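Local coordinates for uncharacterized protein (Novosphingobium aromaticivorans, PDB 2RFR), which is of unknown function but has the cystatin-like fold of the NTF2 superfamily and belongs to its SnoaL-like family, at residues L76-P87 with R100-C108. Residues are numbered along the deposited sequence; the frame is centred on the assembly and turned at random. Where two conformers were deposited one is given.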
ATOM      1  N   LEU A  76     -15.064  -6.491  17.482  0.50 10.83           N
ATOM      2  CA  LEU A  76     -14.400  -6.791  16.239  0.50  9.54           C
ATOM      3  C   LEU A  76     -12.939  -7.234  16.470  0.50  8.90           C
ATOM      4  O   LEU A  76     -12.457  -8.189  15.848  0.50  9.04           O
ATOM      5  CB  LEU A  76     -14.492  -5.577  15.337  0.50 12.21           C
ATOM      6  CG  LEU A  76     -14.150  -5.769  13.896  0.50 12.26           C
ATOM      7  CD1 LEU A  76     -15.040  -6.796  13.238  0.50 15.78           C
ATOM      8  CD2 LEU A  76     -14.250  -4.411  13.205  0.50 14.41           C
HETATM    9  N   MSE A  77     -12.263  -6.564  17.392  1.00  8.35           N
HETATM   10  CA  MSE A  77     -10.908  -6.945  17.789  1.00  7.75           C
HETATM   11  C   MSE A  77     -10.907  -8.352  18.381  1.00  8.35           C
HETATM   12  O   MSE A  77      -9.987  -9.118  18.119  1.00  8.71           O
HETATM   13  CB  MSE A  77     -10.332  -5.967  18.806  1.00  8.34           C
HETATM   14  CG  MSE A  77     -10.005  -4.579  18.279  1.00  8.44           C
HETATM   15 SE   MSE A  77      -9.509  -3.341  19.678  0.75 13.46          SE
HETATM   16  CE  MSE A  77      -7.961  -4.307  20.373  1.00  9.52           C
ATOM     17  N   ALA A  78     -11.909  -8.687  19.198  1.00  8.67           N
ATOM     18  CA  ALA A  78     -11.989 -10.038  19.789  1.00  9.05           C
ATOM     19  C   ALA A  78     -12.238 -11.106  18.735  1.00  8.36           C
ATOM     20  O   ALA A  78     -11.703 -12.219  18.847  1.00  8.63           O
ATOM     21  CB  ALA A  78     -13.078 -10.047  20.867  1.00 11.06           C
ATOM     22  N   ASP A  79     -13.024 -10.804  17.715  1.00  7.87           N
ATOM     23  CA  ASP A  79     -13.184 -11.717  16.598  1.00  7.83           C
ATOM     24  C   ASP A  79     -11.873 -11.939  15.836  1.00  7.21           C
ATOM     25  O   ASP A  79     -11.597 -13.043  15.352  1.00  7.48           O
ATOM     26  CB  ASP A  79     -14.225 -11.156  15.548  1.00  8.46           C
ATOM     27  CG  ASP A  79     -15.634 -11.136  15.984  1.00 10.88           C
ATOM     28  OD1 ASP A  79     -16.050 -11.900  16.885  1.00 12.37           O
ATOM     29  OD2 ASP A  79     -16.398 -10.382  15.320  1.00 11.24           O
ATOM     30  N   GLY A  80     -11.126 -10.865  15.719  1.00  6.90           N
ATOM     31  CA  GLY A  80      -9.979 -10.762  14.835  1.00  6.77           C
ATOM     32  C   GLY A  80     -10.307  -9.908  13.650  1.00  6.06           C
ATOM     33  O   GLY A  80     -11.181 -10.215  12.848  1.00  8.01           O
ATOM     34  N   CYS A  81      -9.596  -8.784  13.548  1.00  6.87           N
ATOM     35  CA  CYS A  81      -9.838  -7.850  12.468  1.00  7.72           C
ATOM     36  C   CYS A  81      -8.565  -7.192  11.994  1.00  7.28           C
ATOM     37  O   CYS A  81      -7.616  -7.025  12.755  1.00  8.14           O
ATOM     38  CB  CYS A  81     -10.850  -6.802  12.893  1.00  7.87           C
ATOM     39  SG  CYS A  81     -10.386  -5.695  14.237  1.00  8.98           S
ATOM     40  N   ALA A  82      -8.586  -6.785  10.756  1.00  6.98           N
ATOM     41  CA  ALA A  82      -7.552  -5.947  10.153  1.00  7.41           C
ATOM     42  C   ALA A  82      -8.216  -4.785   9.472  1.00  6.75           C
ATOM     43  O   ALA A  82      -9.066  -4.966   8.611  1.00  7.57           O
ATOM     44  CB  ALA A  82      -6.723  -6.742   9.132  1.00  8.11           C
ATOM     45  N   HIS A  83      -7.786  -3.585   9.830  1.00  7.59           N
ATOM     46  CA  HIS A  83      -8.195  -2.338   9.170  1.00  7.88           C
ATOM     47  C   HIS A  83      -7.114  -2.039   8.171  1.00  9.08           C
ATOM     48  O   HIS A  83      -6.062  -1.469   8.506  1.00 10.29           O
ATOM     49  CB  HIS A  83      -8.405  -1.215  10.187  1.00  9.21           C
ATOM     50  CG  HIS A  83      -9.651  -1.427  10.992  1.00  9.49           C
ATOM     51  ND1 HIS A  83      -9.754  -2.364  12.003  1.00 10.09           N
ATOM     52  CD2 HIS A  83     -10.883  -0.879  10.870  1.00 11.01           C
ATOM     53  CE1 HIS A  83     -11.005  -2.378  12.455  1.00 10.63           C
ATOM     54  NE2 HIS A  83     -11.709  -1.476  11.791  1.00 12.27           N
ATOM     55  N   PHE A  84      -7.343  -2.534   6.955  0.65  7.55           N
ATOM     56  CA  PHE A  84      -6.356  -2.530   5.895  0.65  7.24           C
ATOM     57  C   PHE A  84      -6.621  -1.371   4.968  0.65  7.49           C
ATOM     58  O   PHE A  84      -7.583  -1.351   4.193  0.65  7.85           O
ATOM     59  CB  PHE A  84      -6.423  -3.879   5.169  0.65  7.25           C
ATOM     60  CG  PHE A  84      -5.206  -4.230   4.359  0.65  7.78           C
ATOM     61  CD1 PHE A  84      -4.680  -3.352   3.442  0.65 12.23           C
ATOM     62  CD2 PHE A  84      -4.630  -5.466   4.435  0.65  9.19           C
ATOM     63  CE1 PHE A  84      -3.654  -3.691   2.678  0.65 12.94           C
ATOM     64  CE2 PHE A  84      -3.576  -5.815   3.664  0.65 10.18           C
ATOM     65  CZ  PHE A  84      -3.097  -4.946   2.763  0.65 10.42           C
ATOM     66  N   LEU A  85      -5.767  -0.347   5.064  1.00  7.62           N
ATOM     67  CA  LEU A  85      -5.855   0.852   4.199  1.00  7.88           C
ATOM     68  C   LEU A  85      -4.834   0.683   3.114  1.00  8.34           C
ATOM     69  O   LEU A  85      -3.686   0.337   3.371  1.00  8.91           O
ATOM     70  CB  LEU A  85      -5.660   2.153   4.965  1.00  8.75           C
ATOM     71  CG  LEU A  85      -6.887   2.614   5.756  1.00  9.62           C
ATOM     72  CD1 LEU A  85      -7.269   1.692   6.913  1.00 12.82           C
ATOM     73  CD2 LEU A  85      -6.599   4.025   6.332  1.00 11.33           C
ATOM     74  N   GLY A  86      -5.261   0.918   1.879  1.00  8.30           N
ATOM     75  CA  GLY A  86      -4.366   0.786   0.758  1.00  9.16           C
ATOM     76  C   GLY A  86      -3.495   2.012   0.570  1.00  8.42           C
ATOM     77  O   GLY A  86      -3.631   3.018   1.263  1.00  9.03           O
ATOM     78  N   PRO A  87      -2.606   1.954  -0.398  1.00  7.81           N
ATOM     79  CA  PRO A  87      -1.805   3.126  -0.771  1.00  8.79           C
ATOM     80  C   PRO A  87      -2.685   4.282  -1.129  1.00  9.24           C
ATOM     81  O   PRO A  87      -3.756   4.130  -1.769  1.00  9.98           O
ATOM     82  CB  PRO A  87      -1.080   2.641  -2.032  1.00 10.02           C
ATOM     83  CG  PRO A  87      -1.008   1.147  -1.888  1.00 10.50           C
ATOM     84  CD  PRO A  87      -2.312   0.804  -1.245  1.00  9.56           C
ATOM     85  N   ARG A 100      -6.769  10.272  -0.899  0.56  7.84           N
ATOM     86  CA  ARG A 100      -7.821   9.314  -1.154  0.56  7.78           C
ATOM     87  C   ARG A 100      -7.229   7.916  -1.142  0.56  8.55           C
ATOM     88  O   ARG A 100      -6.130   7.705  -1.646  0.56  8.90           O
ATOM     89  CB  ARG A 100      -8.492   9.588  -2.492  0.56  9.27           C
ATOM     90  CG  ARG A 100      -9.305  10.894  -2.545  0.56 10.71           C
ATOM     91  CD  ARG A 100      -9.549  11.310  -3.984  0.56 14.35           C
ATOM     92  NE  ARG A 100      -8.367  11.940  -4.597  0.56 15.40           N
ATOM     93  CZ  ARG A 100      -7.918  11.730  -5.845  0.56 18.51           C
ATOM     94  NH1 ARG A 100      -8.528  10.928  -6.697  0.56 19.95           N
ATOM     95  NH2 ARG A 100      -6.812  12.339  -6.262  0.56 17.04           N
ATOM     96  N   CYS A 101      -7.965   6.965  -0.568  1.00  7.90           N
ATOM     97  CA  CYS A 101      -7.518   5.583  -0.501  1.00  7.76           C
ATOM     98  C   CYS A 101      -8.773   4.704  -0.331  1.00  6.89           C
ATOM     99  O   CYS A 101      -9.844   5.159  -0.037  1.00  9.69           O
ATOM    100  CB  CYS A 101      -6.500   5.328   0.606  1.00  8.71           C
ATOM    101  SG  CYS A 101      -7.105   5.495   2.304  1.00  9.87           S
ATOM    102  N   HIS A 102      -8.513   3.431  -0.495  1.00  7.30           N
ATOM    103  CA  HIS A 102      -9.497   2.405  -0.172  1.00  7.93           C
ATOM    104  C   HIS A 102      -9.202   1.865   1.194  1.00  7.17           C
ATOM    105  O   HIS A 102      -8.044   1.842   1.648  1.00  7.85           O
ATOM    106  CB  HIS A 102      -9.424   1.262  -1.167  1.00  8.75           C
ATOM    107  CG  HIS A 102      -9.722   1.626  -2.575  1.00  9.04           C
ATOM    108  ND1 HIS A 102      -8.737   1.938  -3.487  1.00 17.07           N
ATOM    109  CD2 HIS A 102     -10.882   1.743  -3.227  1.00  8.42           C
ATOM    110  CE1 HIS A 102      -9.317   2.179  -4.661  1.00 18.58           C
ATOM    111  NE2 HIS A 102     -10.627   2.086  -4.524  1.00 10.23           N
ATOM    112  N   SER A 103     -10.205   1.323   1.864  1.00  8.50           N
ATOM    113  CA  SER A 103      -9.996   0.542   3.087  1.00  8.83           C
ATOM    114  C   SER A 103     -10.865  -0.700   3.073  1.00  8.00           C
ATOM    115  O   SER A 103     -11.989  -0.676   2.584  1.00  9.36           O
ATOM    116  CB  SER A 103     -10.247   1.411   4.317  1.00 10.16           C
ATOM    117  OG  SER A 103     -11.581   1.904   4.406  1.00 11.38           O
ATOM    118  N   VAL A 104     -10.312  -1.768   3.579  1.00  7.20           N
ATOM    119  CA  VAL A 104     -11.030  -3.009   3.774  1.00  7.46           C
ATOM    120  C   VAL A 104     -10.900  -3.394   5.232  1.00  7.43           C
ATOM    121  O   VAL A 104      -9.776  -3.419   5.750  1.00  9.43           O
ATOM    122  CB  VAL A 104     -10.501  -4.149   2.849  1.00  7.86           C
ATOM    123  CG1 VAL A 104     -11.264  -5.448   3.107  1.00 10.12           C
ATOM    124  CG2 VAL A 104     -10.574  -3.702   1.394  1.00 10.65           C
ATOM    125  N   VAL A 105     -12.014  -3.710   5.851  1.00  6.77           N
ATOM    126  CA  VAL A 105     -12.002  -4.323   7.155  1.00  7.38           C
ATOM    127  C   VAL A 105     -12.134  -5.808   6.977  1.00  6.64           C
ATOM    128  O   VAL A 105     -13.187  -6.288   6.543  1.00  7.49           O
ATOM    129  CB  VAL A 105     -13.106  -3.782   8.104  1.00  7.98           C
ATOM    130  CG1 VAL A 105     -12.979  -4.439   9.471  1.00 10.94           C
ATOM    131  CG2 VAL A 105     -13.055  -2.273   8.191  1.00 10.72           C
ATOM    132  N   PHE A 106     -11.065  -6.545   7.241  1.00  6.27           N
ATOM    133  CA  PHE A 106     -11.102  -7.989   7.270  1.00  7.01           C
ATOM    134  C   PHE A 106     -11.556  -8.459   8.651  1.00  7.69           C
ATOM    135  O   PHE A 106     -11.150  -7.887   9.653  1.00  9.08           O
ATOM    136  CB  PHE A 106      -9.744  -8.600   6.932  1.00  7.86           C
ATOM    137  CG  PHE A 106      -9.303  -8.352   5.520  1.00  7.67           C
ATOM    138  CD1 PHE A 106      -9.693  -9.208   4.485  1.00  8.97           C
ATOM    139  CD2 PHE A 106      -8.501  -7.256   5.203  1.00  8.54           C
ATOM    140  CE1 PHE A 106      -9.302  -8.918   3.207  1.00  8.67           C
ATOM    141  CE2 PHE A 106      -8.098  -6.993   3.924  1.00  8.99           C
ATOM    142  CZ  PHE A 106      -8.490  -7.843   2.914  1.00  9.09           C
ATOM    143  N   ARG A 107     -12.396  -9.471   8.710  1.00  7.14           N
ATOM    144  CA  ARG A 107     -12.898 -10.001   9.940  1.00  6.72           C
ATOM    145  C   ARG A 107     -12.813 -11.507   9.905  1.00  7.72           C
ATOM    146  O   ARG A 107     -13.161 -12.140   8.896  1.00  8.70           O
ATOM    147  CB  ARG A 107     -14.357  -9.583  10.121  1.00  8.37           C
ATOM    148  CG  ARG A 107     -15.032 -10.035  11.427  1.00  8.02           C
ATOM    149  CD  ARG A 107     -16.514  -9.688  11.375  1.00 10.14           C
ATOM    150  NE  ARG A 107     -17.192 -10.144  12.577  1.00 10.11           N
ATOM    151  CZ  ARG A 107     -18.445 -10.536  12.648  1.00 10.46           C
ATOM    152  NH1 ARG A 107     -19.234 -10.488  11.599  1.00 10.41           N
ATOM    153  NH2 ARG A 107     -18.919 -10.977  13.780  1.00 12.15           N
ATOM    154  N   CYS A 108     -12.391 -12.101  11.025  1.00  6.96           N
ATOM    155  CA  CYS A 108     -12.406 -13.545  11.191  1.00  6.70           C
ATOM    156  C   CYS A 108     -13.731 -13.958  11.736  1.00  7.32           C
ATOM    157  O   CYS A 108     -14.143 -13.445  12.794  1.00  8.00           O
ATOM    158  CB  CYS A 108     -11.232 -13.947  12.082  1.00  7.16           C
ATOM    159  SG  CYS A 108     -11.036 -15.718  12.298  1.00  9.56           S
TER
HETATM  160  O   HOH W   1     -13.594 -14.800  15.099  1.00  9.56           O
HETATM  161  O   HOH W   2     -18.765 -12.190  16.803  1.00 22.89           O
HETATM  162  O   HOH W   3      -6.052   2.414  -1.536  1.00 11.60           O
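Cys81 to Leu85 pair with Ser103 to Arg107 as an antiparallel beta ladder, the body of a hairpin at one border of the chain's own curved NTF2-like sheet. Ala82–Phe106 and Phe84–Val104 are hydrogen-bonded pairs; beyond them Cys108 N donates to Gly80 O and Gly86 N to His102 O. Gly80, the first residue beyond helix 71-79, turns the chain into the strand at a positive phi (106°), where a CB would jam against the carbonyl oxygen of Asp79, so glycine fits. The helix is also tied to the partner strand by a salt bridge. Arg107, with CG anti to its amide nitrogen (chi1 -178°) and an extended chain, brings NE and NH2 side-on to one oxygen, Asp79 OD2, at 2.9 and 3.0 Å, both from above the same face of the carboxylate. Leu76 CD1 packs against its aliphatic part, 3.7 Å from Arg107 CG. A leucine in place of Arg107 would probably leave the Asp79 carboxylate without its charged mate and weaken the tie between helix and strand. On the sheet face that Arg107 shares with His83, the branched Val105 lays CG1 over the His83 ring, 4.2 Å from its centroid, while His83 ND1 is hydrogen-bonded to Asp33 OD1. On the face of Ala82 and Val104, Phe84 CB meets the edge of the Phe106 ring, 3.7 Å from CE2. Helix 5-33 packs against Cys81 and Leu85, strand 112-128 flanks 100-108, and neighbouring subunits pack on Ala82, Phe84 and Val104.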